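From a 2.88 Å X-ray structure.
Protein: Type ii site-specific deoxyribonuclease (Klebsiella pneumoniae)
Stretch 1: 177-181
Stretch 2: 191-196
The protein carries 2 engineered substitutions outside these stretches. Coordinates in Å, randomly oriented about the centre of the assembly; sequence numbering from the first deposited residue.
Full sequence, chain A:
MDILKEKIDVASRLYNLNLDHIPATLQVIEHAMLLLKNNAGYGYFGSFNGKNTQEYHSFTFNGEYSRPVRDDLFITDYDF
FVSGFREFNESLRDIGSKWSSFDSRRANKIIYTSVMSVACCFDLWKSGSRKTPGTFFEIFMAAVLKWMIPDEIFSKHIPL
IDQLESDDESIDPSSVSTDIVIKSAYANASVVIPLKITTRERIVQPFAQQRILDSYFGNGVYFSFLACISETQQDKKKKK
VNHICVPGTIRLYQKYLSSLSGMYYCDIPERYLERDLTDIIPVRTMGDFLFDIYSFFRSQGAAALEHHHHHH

Stretch 1 (177-181) STDIV
Stretch 2 191-196: VVIPLK

Residues 177-181 and 191-196 of one chain meet along an antiparallel strand pair, 179-181 against 191-194, whose N-to-C directions differ by 163° and whose axes approach to 4.3 Å; the two stretches together bury 435 Å². The register sets T178 opposite L195, D179 opposite P194, I180 opposite I193 and V181 opposite V192, with CA-CA distances of 5.7, 4.2, 4.7 and 4.6 Å. Backbones are extended throughout, from phi/psi -117/101 at T178 to -109/122 at V181, and from -98/158 at V191 through -109/95 at I193 and -73/124 at P194 to -108/134 at L195. S177 (chi1 t) leads in without touching the partner. At T178 (chi1 p) the carbonyl accepts a nearly straight hydrogen bond from L195, N to O 2.9 Å and 171° at the hydrogen, while OG1 lies 3.0 Å from L195 O and 3.7 Å from L195 CB. D179 (chi1 m, chi2 -6°) and P194 form a non-hydrogen-bonded pair, the position in the register where the backbone N and O atoms of the two residues do not point at each other. D179 CA makes a CA-H...O contact with I193 O at 3.3 Å, and D179 OD1 lies 3.1 Å from P194 CA. OD2 is hydrogen-bonded elsewhere in the structure. I180 (-108/129, chi1 m, chi2 t) faces I193 in a hydrogen-bonded pair, closing a two-way ring: I180 N to I193 O, 2.9 Å, and I193 N to I180 O, 2.7 Å. Both side chains lie on the same face of the sheet, CB to CB 4.2 Å, I193 being m, t; I180 CD1 extends to L195 CD1 at 3.7 Å, with L195 at chi1 m and chi2 119°, between wells. I180 O also receives V192 CA at 3.3 Å. V181 (t) pairs with V192 (t) without hydrogen bonds, their side chains on the face shared with D179 and P194; V181 CA approaches V191 O at 3.4 Å, a further CA-H...O contact.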

# COMPACT_ATOMS: atom_id res chain seq x y z
N SER A 177 -5.29 -5.83 -7.99
CA SER A 177 -5.55 -4.64 -8.78
C SER A 177 -6.58 -4.85 -9.90
O SER A 177 -6.43 -5.73 -10.77
CB SER A 177 -4.24 -4.08 -9.32
OG SER A 177 -4.45 -2.80 -9.88
N THR A 178 -7.64 -4.04 -9.86
CA THR A 178 -8.70 -4.07 -10.86
C THR A 178 -8.73 -2.71 -11.57
O THR A 178 -9.25 -1.73 -11.02
CB THR A 178 -10.10 -4.36 -10.23
OG1 THR A 178 -10.44 -3.33 -9.28
CG2 THR A 178 -10.12 -5.72 -9.52
N ASP A 179 -8.15 -2.66 -12.77
CA ASP A 179 -8.12 -1.46 -13.59
C ASP A 179 -8.75 -1.77 -14.92
O ASP A 179 -8.49 -2.83 -15.46
CB ASP A 179 -6.68 -1.01 -13.83
CG ASP A 179 -6.02 -0.43 -12.59
OD1 ASP A 179 -6.69 -0.26 -11.55
OD2 ASP A 179 -4.80 -0.13 -12.67
N ILE A 180 -9.56 -0.86 -15.46
CA ILE A 180 -10.17 -1.04 -16.79
C ILE A 180 -9.53 -0.11 -17.80
O ILE A 180 -9.41 1.08 -17.56
CB ILE A 180 -11.71 -0.83 -16.79
CG1 ILE A 180 -12.41 -2.01 -16.11
CG2 ILE A 180 -12.23 -0.69 -18.22
CD1 ILE A 180 -13.88 -1.80 -15.81
N VAL A 181 -9.10 -0.66 -18.92
CA VAL A 181 -8.55 0.13 -20.01
C VAL A 181 -9.55 0.15 -21.17
O VAL A 181 -9.94 -0.90 -21.68
CB VAL A 181 -7.17 -0.41 -20.48
CG1 VAL A 181 -6.55 0.51 -21.52
CG2 VAL A 181 -6.23 -0.58 -19.31
N VAL A 191 -8.55 5.66 -21.74
CA VAL A 191 -8.71 5.85 -20.31
C VAL A 191 -8.26 4.63 -19.54
O VAL A 191 -8.18 3.53 -20.07
CB VAL A 191 -10.17 6.17 -19.93
CG1 VAL A 191 -10.65 7.37 -20.71
CG2 VAL A 191 -11.08 4.97 -20.18
N VAL A 192 -7.94 4.86 -18.27
CA VAL A 192 -7.58 3.81 -17.34
C VAL A 192 -8.41 4.03 -16.09
O VAL A 192 -8.27 5.05 -15.42
CB VAL A 192 -6.09 3.87 -16.99
CG1 VAL A 192 -5.76 2.80 -15.97
CG2 VAL A 192 -5.24 3.69 -18.23
N ILE A 193 -9.28 3.07 -15.79
CA ILE A 193 -10.20 3.21 -14.67
C ILE A 193 -9.84 2.29 -13.49
O ILE A 193 -10.22 1.12 -13.47
CB ILE A 193 -11.66 3.04 -15.11
CG1 ILE A 193 -11.96 4.00 -16.27
CG2 ILE A 193 -12.60 3.26 -13.93
CD1 ILE A 193 -13.04 3.54 -17.22
N PRO A 194 -9.08 2.82 -12.51
CA PRO A 194 -8.80 2.06 -11.31
C PRO A 194 -10.05 1.99 -10.44
O PRO A 194 -10.60 3.03 -10.07
CB PRO A 194 -7.71 2.88 -10.62
CG PRO A 194 -7.25 3.89 -11.61
CD PRO A 194 -8.42 4.14 -12.47
N LEU A 195 -10.48 0.78 -10.13
CA LEU A 195 -11.67 0.60 -9.32
C LEU A 195 -11.28 0.12 -7.95
O LEU A 195 -10.42 -0.76 -7.83
CB LEU A 195 -12.61 -0.40 -10.00
CG LEU A 195 -13.04 0.13 -11.37
CD1 LEU A 195 -12.60 -0.79 -12.49
CD2 LEU A 195 -14.52 0.39 -11.40
N LYS A 196 -11.88 0.73 -6.93
CA LYS A 196 -11.71 0.37 -5.53
C LYS A 196 -12.97 0.78 -4.78
O LYS A 196 -13.46 1.88 -4.98
CB LYS A 196 -10.53 1.11 -4.91
CG LYS A 196 -9.18 0.80 -5.49
CD LYS A 196 -8.12 1.77 -4.96
CE LYS A 196 -7.01 1.95 -5.97
NZ LYS A 196 -6.74 0.64 -6.64